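Type II secretion chaperone CpaB (Acinetobacter nosocomialis M2, PDB 6O38) forms a complex with the secreted metalloprotease CpaA and acts as its chaperone for type II secretion. Local coordinates at residues Gln41-Asn46 / Thr85-Met90; Val76-Lys81 / Ile130-Lys135; Lys100-Glu105 / Arg113-Phe118; Asn124-Thr129 / Phe144-Asn149. One frame throughout, in Å; residues are numbered along the deposited sequence.

Contact 1: residues Gln41-Asn46 / Thr85-Met90. With SO4 (sulfate ion), chain B.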
# COMPACT_ATOMS: atom_id res chain seq x y z
N GLN G 41 22.58 8.23 7.95
CA GLN G 41 21.71 8.91 7.01
C GLN G 41 20.35 8.24 6.98
O GLN G 41 20.24 7.01 7.01
CB GLN G 41 22.33 8.93 5.61
CG GLN G 41 22.67 7.56 5.05
CD GLN G 41 22.93 7.59 3.56
OE1 GLN G 41 23.68 6.77 3.03
NE2 GLN G 41 22.31 8.54 2.87
N GLN G 42 19.29 9.06 6.92
CA GLN G 42 17.94 8.52 6.89
C GLN G 42 17.55 8.01 5.51
O GLN G 42 16.70 7.12 5.39
CB GLN G 42 16.95 9.58 7.37
CG GLN G 42 17.18 10.03 8.80
CD GLN G 42 16.23 11.13 9.23
OE1 GLN G 42 15.48 11.68 8.42
NE2 GLN G 42 16.26 11.47 10.51
N ILE G 43 18.17 8.55 4.45
CA ILE G 43 17.88 8.10 3.10
C ILE G 43 18.48 6.71 2.90
O ILE G 43 19.65 6.46 3.21
CB ILE G 43 18.43 9.10 2.07
CG1 ILE G 43 17.61 10.39 2.10
CG2 ILE G 43 18.44 8.49 0.68
CD1 ILE G 43 18.10 11.45 1.13
N VAL G 44 17.67 5.80 2.36
CA VAL G 44 18.11 4.42 2.17
C VAL G 44 18.82 4.24 0.83
O VAL G 44 19.94 3.73 0.78
CB VAL G 44 16.90 3.46 2.29
CG1 VAL G 44 17.37 2.02 2.28
CG2 VAL G 44 16.12 3.76 3.56
N PHE G 45 18.18 4.65 -0.26
CA PHE G 45 18.77 4.56 -1.59
C PHE G 45 18.62 5.90 -2.31
O PHE G 45 17.84 6.77 -1.89
CB PHE G 45 18.13 3.43 -2.42
CG PHE G 45 16.62 3.47 -2.43
CD1 PHE G 45 15.94 4.29 -3.31
CD2 PHE G 45 15.89 2.66 -1.58
CE1 PHE G 45 14.56 4.32 -3.33
CE2 PHE G 45 14.51 2.68 -1.59
CZ PHE G 45 13.84 3.51 -2.46
N ASN G 46 19.36 6.05 -3.40
CA ASN G 46 19.41 7.30 -4.15
C ASN G 46 19.18 7.03 -5.63
O ASN G 46 19.69 6.05 -6.17
CB ASN G 46 20.75 8.01 -3.95
CG ASN G 46 20.95 8.51 -2.54
OD1 ASN G 46 20.07 9.16 -1.97
ND2 ASN G 46 22.10 8.21 -1.96
N THR G 85 15.16 6.21 12.57
CA THR G 85 14.38 6.80 11.49
C THR G 85 14.98 6.45 10.13
O THR G 85 16.21 6.49 9.96
CB THR G 85 14.29 8.32 11.66
OG1 THR G 85 13.68 8.62 12.92
CG2 THR G 85 13.46 8.94 10.54
N VAL G 86 14.12 6.12 9.18
CA VAL G 86 14.52 5.74 7.83
C VAL G 86 13.65 6.52 6.84
O VAL G 86 12.45 6.71 7.07
CB VAL G 86 14.39 4.22 7.62
CG1 VAL G 86 13.75 3.89 6.27
CG2 VAL G 86 15.75 3.55 7.74
N LYS G 87 14.26 6.97 5.75
CA LYS G 87 13.61 7.84 4.78
C LYS G 87 13.68 7.23 3.39
O LYS G 87 14.70 6.65 3.00
CB LYS G 87 14.26 9.23 4.77
CG LYS G 87 13.51 10.28 3.98
CD LYS G 87 14.12 11.66 4.22
CE LYS G 87 13.09 12.76 4.02
NZ LYS G 87 13.60 14.07 4.53
N PHE G 88 12.58 7.36 2.64
CA PHE G 88 12.50 6.90 1.26
C PHE G 88 12.22 8.08 0.34
O PHE G 88 11.37 8.92 0.65
CB PHE G 88 11.39 5.85 1.09
CG PHE G 88 11.58 4.62 1.94
CD1 PHE G 88 12.34 3.56 1.49
CD2 PHE G 88 10.97 4.53 3.19
CE1 PHE G 88 12.51 2.43 2.27
CE2 PHE G 88 11.14 3.40 3.97
CZ PHE G 88 11.91 2.35 3.51
N GLN G 89 12.93 8.13 -0.78
CA GLN G 89 12.74 9.19 -1.78
C GLN G 89 12.54 8.55 -3.14
O GLN G 89 13.48 7.97 -3.71
CB GLN G 89 13.92 10.16 -1.79
CG GLN G 89 13.88 11.19 -0.68
CD GLN G 89 14.87 12.31 -0.88
OE1 GLN G 89 15.79 12.20 -1.69
NE2 GLN G 89 14.69 13.40 -0.15
N MSE G 90 11.33 8.65 -3.67
CA MSE G 90 10.97 8.14 -4.98
C MSE G 90 10.15 9.19 -5.73
O MSE G 90 9.07 8.91 -6.23
CB MSE G 90 10.20 6.83 -4.86
CG MSE G 90 11.08 5.65 -4.46
SE MSE G 90 10.08 4.11 -3.81
CE MSE G 90 9.67 4.78 -2.03
S SO4 B . 19.73 12.06 5.05
O1 SO4 B . 20.03 10.81 4.35
O2 SO4 B . 20.37 12.06 6.36
O3 SO4 B . 20.22 13.19 4.26
O4 SO4 B . 18.28 12.18 5.21
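Gln-42 and Val-44 lay their backbone against Lys-87, one on each side of a single beta bridge between Ile-43 and Lys-87. Lys-87 N donates to Gln-42 O, and Val-44 N returns a bond of 3.2 Å to Lys-87 O, so both backbone polar groups of Lys-87 are taken up by the same neighbouring segment. The side chain of Gln-42 starts with CB between two partners, 3.8 Å from Lys-87 CB and 3.6 Å from O4 of a sulfate. CG, held beside its own backbone N (chi1 -62°), passes Thr-85 O. From there the chain is extended, and both CD and NE2 end against the methyl Thr-85 CG2, an apolar landing for the amide. The sulfate, probably from the crystallisation liquor, is gripped from the backbone: Ile-43 N donates to its O1 at 2.9 Å, while the bond from Gln-42 N to O2 is weak. The two segments run within 34° of each other, and they belong to the two outermost strands, 45-47 and 85-90, or lead into them; the antiparallel sheet therefore curls round until its margins meet. On the buried side, Val-44 CG2 touches Val-86 CG1 at 3.6 Å and lies over one face of the Phe-88 ring. Phe-45 presents CE2 to the edge of that ring, 3.9 Å from Phe-88 CD1. Met-90, modelled as selenomethionine, meets the Phe-45 ring at its edge with CG in the ring plane, and its SE sits 5.4 Å from the Phe-45 centroid, a Met-aromatic contact. Met-141 of strand 138-145 packs on both Val-44 and Phe-45.

Contact 2: residues Val76-Lys81 / Ile130-Lys135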
# COMPACT_ATOMS: atom_id res chain seq x y z
N VAL G 76 24.20 0.94 5.60
CA VAL G 76 23.38 1.95 6.26
C VAL G 76 22.27 1.30 7.08
O VAL G 76 22.01 1.68 8.22
CB VAL G 76 22.82 2.94 5.22
CG1 VAL G 76 21.75 3.82 5.85
CG2 VAL G 76 23.94 3.78 4.64
N ILE G 77 21.59 0.30 6.51
CA ILE G 77 20.50 -0.36 7.22
C ILE G 77 21.04 -1.24 8.34
O ILE G 77 20.40 -1.39 9.39
CB ILE G 77 19.62 -1.15 6.24
CG1 ILE G 77 18.44 -1.80 6.97
CG2 ILE G 77 20.44 -2.20 5.51
CD1 ILE G 77 17.53 -0.82 7.66
N GLU G 78 22.22 -1.84 8.15
CA GLU G 78 22.78 -2.72 9.17
C GLU G 78 23.17 -1.97 10.43
O GLU G 78 23.29 -2.59 11.50
CB GLU G 78 23.99 -3.47 8.60
CG GLU G 78 23.64 -4.43 7.48
CD GLU G 78 24.87 -4.95 6.76
OE1 GLU G 78 26.00 -4.61 7.18
OE2 GLU G 78 24.71 -5.69 5.76
N LEU G 79 23.38 -0.66 10.35
CA LEU G 79 23.67 0.16 11.51
C LEU G 79 22.41 0.74 12.15
O LEU G 79 22.52 1.52 13.10
CB LEU G 79 24.63 1.30 11.14
CG LEU G 79 26.04 0.87 10.71
CD1 LEU G 79 26.86 2.08 10.28
CD2 LEU G 79 26.73 0.12 11.83
N LYS G 80 21.23 0.39 11.64
CA LYS G 80 19.97 0.87 12.19
C LYS G 80 19.44 -0.12 13.22
O LYS G 80 19.44 -1.33 13.00
CB LYS G 80 18.94 1.07 11.08
CG LYS G 80 19.34 2.10 10.04
CD LYS G 80 19.41 3.50 10.62
CE LYS G 80 19.75 4.53 9.56
NZ LYS G 80 19.80 5.91 10.10
N LYS G 81 18.97 0.41 14.35
CA LYS G 81 18.37 -0.38 15.41
C LYS G 81 16.88 -0.07 15.50
O LYS G 81 16.37 0.84 14.84
CB LYS G 81 19.08 -0.11 16.74
CG LYS G 81 20.60 -0.20 16.65
CD LYS G 81 21.25 -0.46 17.99
CE LYS G 81 21.16 0.74 18.92
NZ LYS G 81 21.92 0.51 20.18
N ILE G 130 12.59 -4.58 4.62
CA ILE G 130 13.88 -4.66 3.94
C ILE G 130 14.49 -6.00 4.33
O ILE G 130 14.86 -6.21 5.49
CB ILE G 130 14.82 -3.51 4.31
CG1 ILE G 130 14.25 -2.18 3.82
CG2 ILE G 130 16.20 -3.74 3.71
CD1 ILE G 130 14.99 -0.97 4.35
N THR G 131 14.59 -6.91 3.36
CA THR G 131 15.13 -8.24 3.58
C THR G 131 16.43 -8.36 2.80
O THR G 131 16.44 -8.16 1.58
CB THR G 131 14.13 -9.31 3.14
OG1 THR G 131 12.80 -8.91 3.53
CG2 THR G 131 14.43 -10.62 3.83
N GLN G 132 17.51 -8.68 3.50
CA GLN G 132 18.86 -8.53 2.96
C GLN G 132 19.67 -9.79 3.23
O GLN G 132 19.72 -10.28 4.36
CB GLN G 132 19.55 -7.32 3.58
CG GLN G 132 20.97 -7.08 3.11
CD GLN G 132 21.46 -5.69 3.46
OE1 GLN G 132 20.89 -4.69 3.03
NE2 GLN G 132 22.53 -5.63 4.24
N SER G 133 20.32 -10.30 2.18
CA SER G 133 21.28 -11.38 2.31
C SER G 133 22.69 -10.79 2.40
O SER G 133 23.02 -9.84 1.68
CB SER G 133 21.19 -12.34 1.12
OG SER G 133 22.32 -13.20 1.07
N GLN G 134 23.50 -11.35 3.29
CA GLN G 134 24.87 -10.87 3.45
C GLN G 134 25.83 -11.58 2.49
O GLN G 134 26.68 -10.93 1.88
CB GLN G 134 25.34 -11.04 4.90
CG GLN G 134 26.75 -10.53 5.12
CD GLN G 134 26.81 -9.02 5.28
OE1 GLN G 134 25.79 -8.38 5.50
NE2 GLN G 134 28.00 -8.46 5.15
N LYS G 135 25.72 -12.90 2.38
CA LYS G 135 26.63 -13.67 1.53
C LYS G 135 26.58 -13.16 0.09
O LYS G 135 27.60 -12.77 -0.48
CB LYS G 135 26.28 -15.16 1.60
CG LYS G 135 26.97 -16.04 0.57
CD LYS G 135 26.51 -17.49 0.69
CE LYS G 135 27.11 -18.37 -0.39
NZ LYS G 135 28.58 -18.52 -0.24
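Ile-77 and Ile-130 reach toward each other tip to tip, their CD1 methyls 4.2 Å apart. Ile-77 CG1 stands anti to the backbone N (chi1 -178°), and chi2 then places CD1; CG2 is left between the backbone N and the carbonyl carbon. That second branch slides past the side chain of Gln-132, with Ile-77 CG2 lying 3.5 Å from Gln-132 OE1. Gln-132 is extended, its CG likewise anti to the backbone N (chi1 179°), and its amide oxygen is satisfied elsewhere, hydrogen-bonded to Tyr-72 OH and Thr-139 OG1. Its NE2 lies 2.7 Å from Glu-78 OE2, but the angle is too poor for a hydrogen bond; the carboxylate and amide planes are turned 62° apart, and the two side chains cross at about a right angle. NE2 has instead a weak bond to Pro-74 O. Gln-134, bent at chi2, brings its amide to the same carboxylate from just beyond the end of strand 127-133. Trp-114, from the neighbouring strand 111-118, touches both Ile-77 and Gln-132. This is a short, weakly bonded helical turn resting by its side chains on one face of a curled antiparallel sheet, apolar at Ile-130 and polar toward Gln-134.

Contact 3: residues Lys100-Glu105 / Arg113-Phe118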
# COMPACT_ATOMS: atom_id res chain seq x y z
N LYS G 100 10.10 4.55 10.74
CA LYS G 100 10.88 4.09 11.88
C LYS G 100 10.93 2.58 11.90
O LYS G 100 9.92 1.91 11.67
CB LYS G 100 10.29 4.61 13.20
CG LYS G 100 9.95 6.09 13.18
CD LYS G 100 10.29 6.78 14.49
CE LYS G 100 10.15 8.28 14.36
NZ LYS G 100 10.66 9.00 15.56
N ILE G 101 12.12 2.04 12.18
CA ILE G 101 12.28 0.59 12.30
C ILE G 101 11.53 0.11 13.53
O ILE G 101 11.71 0.64 14.63
CB ILE G 101 13.77 0.22 12.37
CG1 ILE G 101 14.52 0.75 11.15
CG2 ILE G 101 13.94 -1.29 12.49
CD1 ILE G 101 14.10 0.10 9.85
N VAL G 102 10.69 -0.91 13.35
CA VAL G 102 9.93 -1.47 14.45
C VAL G 102 10.30 -2.91 14.77
O VAL G 102 9.94 -3.40 15.85
CB VAL G 102 8.41 -1.36 14.18
CG1 VAL G 102 8.02 0.07 13.86
CG2 VAL G 102 7.99 -2.31 13.06
N GLU G 103 11.00 -3.61 13.88
CA GLU G 103 11.23 -5.04 14.07
C GLU G 103 12.42 -5.47 13.23
O GLU G 103 12.46 -5.21 12.03
CB GLU G 103 9.97 -5.83 13.68
CG GLU G 103 9.82 -7.16 14.38
CD GLU G 103 8.43 -7.75 14.20
OE1 GLU G 103 7.81 -7.49 13.14
OE2 GLU G 103 7.95 -8.45 15.11
N ILE G 104 13.38 -6.14 13.87
CA ILE G 104 14.54 -6.72 13.20
C ILE G 104 14.54 -8.21 13.48
O ILE G 104 14.59 -8.62 14.65
CB ILE G 104 15.85 -6.06 13.66
CG1 ILE G 104 15.76 -4.54 13.55
CG2 ILE G 104 17.02 -6.59 12.84
CD1 ILE G 104 17.03 -3.83 13.96
N GLU G 105 14.49 -9.02 12.43
CA GLU G 105 14.28 -10.45 12.58
C GLU G 105 15.27 -11.23 11.71
O GLU G 105 15.26 -11.07 10.47
CB GLU G 105 12.84 -10.83 12.22
CG GLU G 105 12.60 -12.32 12.11
CD GLU G 105 12.89 -13.07 13.40
OE1 GLU G 105 12.82 -12.46 14.48
OE2 GLU G 105 13.20 -14.28 13.32
N ARG G 113 15.67 -9.49 8.11
CA ARG G 113 14.57 -8.67 7.64
C ARG G 113 14.32 -7.53 8.61
O ARG G 113 14.16 -7.76 9.82
CB ARG G 113 13.29 -9.50 7.48
CG ARG G 113 12.15 -8.74 6.82
CD ARG G 113 10.83 -9.49 6.89
NE ARG G 113 11.00 -10.94 6.97
CZ ARG G 113 10.93 -11.76 5.93
NH1 ARG G 113 10.70 -11.28 4.71
NH2 ARG G 113 11.09 -13.07 6.09
N TRP G 114 14.29 -6.31 8.09
CA TRP G 114 13.89 -5.13 8.85
C TRP G 114 12.46 -4.76 8.48
O TRP G 114 12.10 -4.75 7.30
CB TRP G 114 14.81 -3.94 8.58
CG TRP G 114 16.18 -4.08 9.16
CD1 TRP G 114 16.63 -3.57 10.34
CD2 TRP G 114 17.30 -4.76 8.57
NE1 TRP G 114 17.95 -3.89 10.53
CE2 TRP G 114 18.38 -4.62 9.46
CE3 TRP G 114 17.48 -5.47 7.38
CZ2 TRP G 114 19.64 -5.17 9.20
CZ3 TRP G 114 18.73 -6.02 7.13
CH2 TRP G 114 19.79 -5.87 8.03
N THR G 115 11.64 -4.47 9.49
CA THR G 115 10.27 -4.03 9.29
C THR G 115 10.06 -2.68 9.97
O THR G 115 10.53 -2.46 11.09
CB THR G 115 9.27 -5.06 9.84
OG1 THR G 115 9.56 -6.35 9.28
CG2 THR G 115 7.85 -4.67 9.48
N GLY G 116 9.35 -1.78 9.28
CA GLY G 116 9.08 -0.47 9.83
C GLY G 116 7.73 0.06 9.38
O GLY G 116 7.11 -0.47 8.45
N ARG G 117 7.28 1.11 10.06
CA ARG G 117 6.04 1.79 9.73
C ARG G 117 6.30 3.26 9.46
O ARG G 117 7.25 3.85 9.99
CB ARG G 117 5.00 1.64 10.85
CG ARG G 117 4.60 0.20 11.14
CD ARG G 117 3.25 0.14 11.83
NE ARG G 117 2.74 -1.22 11.92
CZ ARG G 117 1.96 -1.79 11.01
NH1 ARG G 117 1.59 -1.10 9.94
NH2 ARG G 117 1.54 -3.04 11.17
N PHE G 118 5.44 3.86 8.64
CA PHE G 118 5.60 5.25 8.24
C PHE G 118 5.01 6.18 9.29
O PHE G 118 4.06 5.84 9.99
CB PHE G 118 4.96 5.48 6.88
CG PHE G 118 5.61 4.72 5.76
CD1 PHE G 118 6.83 5.13 5.25
CD2 PHE G 118 5.02 3.59 5.23
CE1 PHE G 118 7.45 4.44 4.23
CE2 PHE G 118 5.63 2.88 4.21
CZ PHE G 118 6.85 3.31 3.71
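Thr-115 O receives two consecutive backbone N-H groups, from Val-102 and from Glu-103, and the extra residue makes a classic beta bulge. The bond from Val-102 N is 2.7 Å long and lies in the carbonyl plane; the one from Glu-103 N, at 3.1 Å, is weak. The register slips by one residue as a result: Ile-101 stands across from Gly-116 in a non-hydrogen-bonded pair, yet Glu-103 already faces Thr-115 in a hydrogen-bonded one. Beyond the bulge the pairing is regular again. Thr-115 N donates to Glu-103 O, and Glu-105 and Arg-113 exchange two bonds, while at the other end Lys-100 and Arg-117 do the same. All this belongs to the antiparallel hairpin of strands 95-106 and 111-118, whose axes here make an angle of 146°. Side chains meet most closely at the non-hydrogen-bonded pair of Ile-104 and Trp-114. Ile-104 CG2 sits over the five-membered ring, 4.0 Å from its centroid, in a CH-pi contact, while Ile-104 CG1 comes within 3.5 Å of Trp-114 CD1 and Ile-104 CD1 within 3.6 Å of Trp-114 NE1. Ile-101 CG2 arrives at the edge of the same indole, 4.1 Å from Trp-114 CD1, so that two isoleucines bracket the pyrrole part from face and edge. On the other face of the sheet, Glu-103 CB and Thr-115 CB touch, and Arg-113 carries its guanidinium to a salt bridge between NH1 and Glu-400 of the CpaA chain.

Contact 4: residues Asn124-Thr129 / Phe144-Asn149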
# COMPACT_ATOMS: atom_id res chain seq x y z
N ASN G 124 -2.60 1.44 10.53
CA ASN G 124 -3.07 0.06 10.56
C ASN G 124 -2.62 -0.76 9.35
O ASN G 124 -2.54 -1.99 9.46
CB ASN G 124 -4.60 0.03 10.65
CG ASN G 124 -5.12 0.73 11.89
OD1 ASN G 124 -4.54 0.62 12.97
ND2 ASN G 124 -6.23 1.45 11.74
N GLN G 125 -2.35 -0.14 8.21
CA GLN G 125 -2.06 -0.86 6.97
C GLN G 125 -0.67 -0.62 6.41
O GLN G 125 -0.06 -1.57 5.90
CB GLN G 125 -3.11 -0.52 5.89
CG GLN G 125 -4.49 -1.06 6.19
CD GLN G 125 -4.47 -2.58 6.33
OE1 GLN G 125 -3.86 -3.29 5.52
NE2 GLN G 125 -5.13 -3.09 7.36
N ASN G 126 -0.13 0.59 6.49
CA ASN G 126 1.09 0.91 5.77
C ASN G 126 2.30 0.48 6.58
O ASN G 126 2.32 0.59 7.81
CB ASN G 126 1.17 2.41 5.48
CG ASN G 126 -0.04 2.92 4.72
OD1 ASN G 126 -0.44 4.07 4.87
ND2 ASN G 126 -0.64 2.06 3.90
N PHE G 127 3.32 -0.00 5.87
CA PHE G 127 4.57 -0.47 6.47
C PHE G 127 5.54 -0.76 5.34
O PHE G 127 5.18 -0.71 4.16
CB PHE G 127 4.35 -1.72 7.33
CG PHE G 127 4.01 -2.95 6.55
CD1 PHE G 127 2.73 -3.17 6.08
CD2 PHE G 127 4.98 -3.91 6.29
CE1 PHE G 127 2.42 -4.31 5.36
CE2 PHE G 127 4.68 -5.05 5.57
CZ PHE G 127 3.39 -5.25 5.11
N PHE G 128 6.78 -1.07 5.71
CA PHE G 128 7.79 -1.45 4.74
C PHE G 128 8.67 -2.54 5.33
O PHE G 128 8.78 -2.70 6.55
CB PHE G 128 8.65 -0.24 4.31
CG PHE G 128 9.45 0.37 5.43
CD1 PHE G 128 8.91 1.39 6.20
CD2 PHE G 128 10.74 -0.05 5.70
CE1 PHE G 128 9.64 1.96 7.23
CE2 PHE G 128 11.47 0.51 6.73
CZ PHE G 128 10.92 1.52 7.49
N THR G 129 9.30 -3.30 4.44
CA THR G 129 10.19 -4.39 4.83
C THR G 129 11.45 -4.33 3.99
O THR G 129 11.39 -4.07 2.78
CB THR G 129 9.54 -5.77 4.67
OG1 THR G 129 9.37 -6.07 3.28
CG2 THR G 129 8.19 -5.83 5.37
N PHE G 144 4.98 -0.33 1.06
CA PHE G 144 3.52 -0.35 0.95
C PHE G 144 2.96 0.95 1.51
O PHE G 144 2.97 1.17 2.73
CB PHE G 144 2.94 -1.56 1.68
CG PHE G 144 3.42 -2.88 1.16
CD1 PHE G 144 3.39 -3.16 -0.20
CD2 PHE G 144 3.93 -3.84 2.02
CE1 PHE G 144 3.84 -4.37 -0.68
CE2 PHE G 144 4.38 -5.05 1.54
CZ PHE G 144 4.33 -5.32 0.19
N THR G 145 2.48 1.82 0.62
CA THR G 145 1.83 3.06 0.99
C THR G 145 0.43 3.10 0.39
O THR G 145 0.07 2.30 -0.48
CB THR G 145 2.63 4.28 0.53
OG1 THR G 145 2.52 4.41 -0.90
CG2 THR G 145 4.10 4.14 0.91
N GLU G 146 -0.38 4.04 0.87
CA GLU G 146 -1.71 4.23 0.31
C GLU G 146 -1.65 4.80 -1.11
O GLU G 146 -2.63 4.66 -1.85
CB GLU G 146 -2.54 5.16 1.20
CG GLU G 146 -2.08 6.61 1.21
CD GLU G 146 -0.79 6.83 1.98
OE1 GLU G 146 -0.36 5.91 2.71
OE2 GLU G 146 -0.21 7.93 1.86
N LYS G 147 -0.53 5.42 -1.49
CA LYS G 147 -0.38 5.97 -2.83
C LYS G 147 0.11 4.93 -3.84
O LYS G 147 0.16 5.24 -5.03
CB LYS G 147 0.58 7.16 -2.81
CG LYS G 147 0.05 8.36 -2.04
CD LYS G 147 1.04 9.51 -2.05
CE LYS G 147 0.48 10.73 -1.34
NZ LYS G 147 1.45 11.87 -1.33
N GLY G 148 0.49 3.75 -3.40
CA GLY G 148 1.00 2.73 -4.30
C GLY G 148 2.00 1.84 -3.60
O GLY G 148 2.47 2.12 -2.50
N ASN G 149 2.33 0.74 -4.27
CA ASN G 149 3.24 -0.27 -3.75
C ASN G 149 4.46 -0.37 -4.65
O ASN G 149 4.33 -0.38 -5.88
CB ASN G 149 2.54 -1.63 -3.66
CG ASN G 149 1.27 -1.57 -2.85
OD1 ASN G 149 1.24 -1.04 -1.75
ND2 ASN G 149 0.19 -2.11 -3.41
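The hairpin of strands 127-133 and 138-145 has Phe-127 and Phe-144 as an antiparallel hydrogen-bonded pair near its open end, just before the chain turns into the next strand. Phe-144 N donates to Phe-127 O at 3.1 Å; the return bond, Phe-127 N to Phe-144 O, is weak at 3.4 Å. Both rings project from the same face of the sheet, lie side by side and point the same way, but they are not stacked flat. Phe-144 turns its edge to the face of Phe-127 in an offset edge-to-face pair, the centroids 5.2 Å apart and the planes at 61°. Phe-144 CD2 does the touching: it lies over the face of the Phe-127 ring, displaced toward the rim, 3.4 Å from Phe-127 CZ. Past this pair, a type I turn from Thr-145 to Gly-148 leads into strand 148-155. Gly-148 O takes two donors from Thr-145, its N and its OG1, the hydroxyl bond being 2.8 Å and directed at a lone pair. Across from the turn, Asn-126 CB lies 3.5 Å from Phe-144 O, and Asn-126 OD1 comes near Glu-146 OE1. These are both acceptors and make no bond with each other. Asn-126 OD1 is hydrogen-bonded to Asp-122 N, and Glu-146 OE2 forms a salt bridge with Arg-97 NH2; the arginine's charge probably eases the closeness of the two oxygens, so the polar end of this contact depends on partners from elsewhere in the chain.

The four contacts share one curled antiparallel sheet. Contact 1 joins its two margins, and contacts 3 and 4 are successive hairpins within it, their centres about 13 Å apart and coupled by a probable hydrogen bond from Phe-128 N to Gly-116 O. Contact 2 lies about 11 Å from contact 3, centre to centre, where Ile-77 CG1 packs 3.6 Å from Trp-114 CD2. Contacts 2 and 4, whose centres are about 20 Å apart, use opposite ends of strand 127-133. Phe-88 of contact 1 meets Phe-128 of contact 4 edge-to-face. Contacts 2 and 3 also converge on the protease: Thr-131 and Arg-113 both bind Glu-400 of the CpaA chain.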